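Local coordinates for protein Zn-dependent hydrolase of metallo-beta-lactamase superfamily TM0207 (PDB 1VJN) that is a putative zinc-dependent hydrolase of the metallo-beta-lactamase superfamily, whose substrate and reaction remain to be established, at residues G19-A24 against V118-D123. Residues are numbered along the deposited sequence; the frame is centred on the assembly and turned at random.
Sequences GHACFA and VCHLGD
H120 reaches from the end of strand 116-120 across the interior of the protein and donates from its ring NE2 to the backbone carbonyl O of A21, 2.8 Å away. The bond is nearly straight, 162° at the hydrogen, and arrives in the carbonyl plane on a lone pair of the oxygen, which in turn lies close to the plane of the imidazole. The first side-chain bond of H120 points toward segment 19-24, and CG anti to the backbone N (chi1 -173°) brings NE2 to A21 O. On its other nitrogen, ND1 accepts the backbone N-H of G122 at 3.1 Å; this bond is more bent, and its donor is tilted from the ring plane.

Van der Waals contacts flank the bond. The A21 methyl CB sits 3.7 Å from H120 NE2 and also touches CE1, whereas CD1 of F23 approaches H120 CD2 at 4.1 Å, near the plane of the imidazole at its edge. The two rings meet obliquely, their planes 82° apart, and the F23 ring also stacks with W17. A21 follows H20 in a type II' turn, closed by C22 N to G19 O, that links strands 13-19 and 22-27; its carbonyl also takes a hydrogen bond from T34 OG1.

The contact thus joins the two sheets of the metallo-hydrolase/oxidoreductase fold, at the point where strand 116-120 passes into the loop carrying D123, whose OD1 lies close to H173 NE2, a pair consistent with the metal-binding Asp and His of this superfamily. Because NE2 donates while ND1 accepts, H120 is consistent with a neutral imidazole protonated on NE2. Both ring nitrogens are thereby satisfied in a buried setting, and these two bonds restrain the ring's rotation, tying the turn at A21 to the backbone at G122.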
loop_
_atom_site.group_PDB
_atom_site.type_symbol
_atom_site.label_atom_id
_atom_site.label_comp_id
_atom_site.label_asym_id
_atom_site.label_seq_id
_atom_site.Cartn_x
_atom_site.Cartn_y
_atom_site.Cartn_z
ATOM N N GLY A 19 0.644 -10.999 -0.980
ATOM C CA GLY A 19 -0.699 -11.189 -1.517
ATOM C C GLY A 19 -1.722 -10.334 -0.806
ATOM O O GLY A 19 -1.460 -9.812 0.255
ATOM N N HIS A 20 -2.917 -10.199 -1.386
ATOM C CA HIS A 20 -3.934 -9.374 -0.814
ATOM C C HIS A 20 -3.350 -7.947 -0.600
ATOM O O HIS A 20 -2.818 -7.410 -1.538
ATOM C CB HIS A 20 -4.540 -10.046 0.417
ATOM C CG HIS A 20 -5.232 -11.351 0.116
ATOM N ND1 HIS A 20 -6.425 -11.423 -0.580
ATOM C CD2 HIS A 20 -4.900 -12.629 0.410
ATOM C CE1 HIS A 20 -6.792 -12.682 -0.699
ATOM N NE2 HIS A 20 -5.888 -13.435 -0.101
ATOM N N ALA A 21 -3.458 -7.334 0.574
ATOM C CA ALA A 21 -2.915 -5.958 0.791
ATOM C C ALA A 21 -1.688 -6.020 1.734
ATOM O O ALA A 21 -1.296 -5.011 2.310
ATOM C CB ALA A 21 -3.984 -5.071 1.403
ATOM N N CYS A 22 -1.134 -7.224 1.874
ATOM C CA CYS A 22 0.009 -7.524 2.761
ATOM C C CYS A 22 1.382 -7.423 2.104
ATOM O O CYS A 22 1.763 -8.228 1.259
ATOM C CB CYS A 22 -0.132 -8.905 3.361
ATOM S SG CYS A 22 1.199 -9.241 4.543
ATOM N N PHE A 23 2.102 -6.393 2.505
ATOM C CA PHE A 23 3.448 -6.097 2.084
ATOM C C PHE A 23 4.386 -5.970 3.274
ATOM O O PHE A 23 3.985 -5.471 4.336
ATOM C CB PHE A 23 3.457 -4.729 1.400
ATOM C CG PHE A 23 2.621 -4.651 0.159
ATOM C CD1 PHE A 23 1.250 -4.438 0.242
ATOM C CD2 PHE A 23 3.208 -4.732 -1.080
ATOM C CE1 PHE A 23 0.469 -4.365 -0.899
ATOM C CE2 PHE A 23 2.431 -4.643 -2.227
ATOM C CZ PHE A 23 1.063 -4.460 -2.134
ATOM N N ALA A 24 5.617 -6.417 3.102
ATOM C CA ALA A 24 6.699 -6.062 4.036
ATOM C C ALA A 24 7.500 -4.976 3.361
ATOM O O ALA A 24 7.950 -5.138 2.202
ATOM C CB ALA A 24 7.595 -7.264 4.413
ATOM N N VAL A 118 6.175 6.328 1.316
ATOM C CA VAL A 118 5.417 5.205 0.815
ATOM C C VAL A 118 4.033 5.321 1.385
ATOM O O VAL A 118 3.885 5.635 2.580
ATOM C CB VAL A 118 6.057 3.868 1.245
ATOM C CG1 VAL A 118 5.261 2.681 0.675
ATOM C CG2 VAL A 118 7.520 3.806 0.803
ATOM N N CYS A 119 3.029 5.078 0.542
ATOM C CA CYS A 119 1.607 5.138 0.931
ATOM C C CYS A 119 0.831 3.870 0.604
ATOM O O CYS A 119 0.702 3.475 -0.540
ATOM C CB CYS A 119 0.892 6.328 0.250
ATOM S SG CYS A 119 -0.808 6.616 0.801
ATOM N N HIS A 120 0.210 3.302 1.625
ATOM C CA HIS A 120 -0.679 2.176 1.447
ATOM C C HIS A 120 -2.089 2.691 1.607
ATOM O O HIS A 120 -2.515 3.103 2.696
ATOM C CB HIS A 120 -0.392 1.147 2.524
ATOM C CG HIS A 120 -1.124 -0.145 2.370
ATOM N ND1 HIS A 120 -2.480 -0.269 2.590
ATOM C CD2 HIS A 120 -0.661 -1.393 2.128
ATOM C CE1 HIS A 120 -2.823 -1.535 2.424
ATOM N NE2 HIS A 120 -1.731 -2.244 2.183
ATOM N N LEU A 121 -2.865 2.600 0.548
ATOM C CA LEU A 121 -4.185 3.198 0.583
ATOM C C LEU A 121 -5.313 2.355 1.198
ATOM O O LEU A 121 -6.434 2.842 1.322
ATOM C CB LEU A 121 -4.546 3.671 -0.806
ATOM C CG LEU A 121 -3.850 4.971 -1.305
ATOM C CD1 LEU A 121 -4.190 5.170 -2.776
ATOM C CD2 LEU A 121 -4.206 6.237 -0.491
ATOM N N GLY A 122 -5.033 1.119 1.583
ATOM C CA GLY A 122 -6.020 0.255 2.206
ATOM C C GLY A 122 -7.049 -0.154 1.142
ATOM O O GLY A 122 -6.698 -0.457 0.023
ATOM N N ASP A 123 -8.326 -0.132 1.522
ATOM C CA ASP A 123 -9.451 -0.464 0.659
ATOM C C ASP A 123 -10.192 0.809 0.274
ATOM O O ASP A 123 -11.401 0.868 0.264
ATOM C CB ASP A 123 -10.346 -1.395 1.448
ATOM C CG ASP A 123 -9.650 -2.720 1.748
ATOM O OD1 ASP A 123 -9.058 -3.295 0.821
ATOM O OD2 ASP A 123 -9.599 -3.246 2.860
#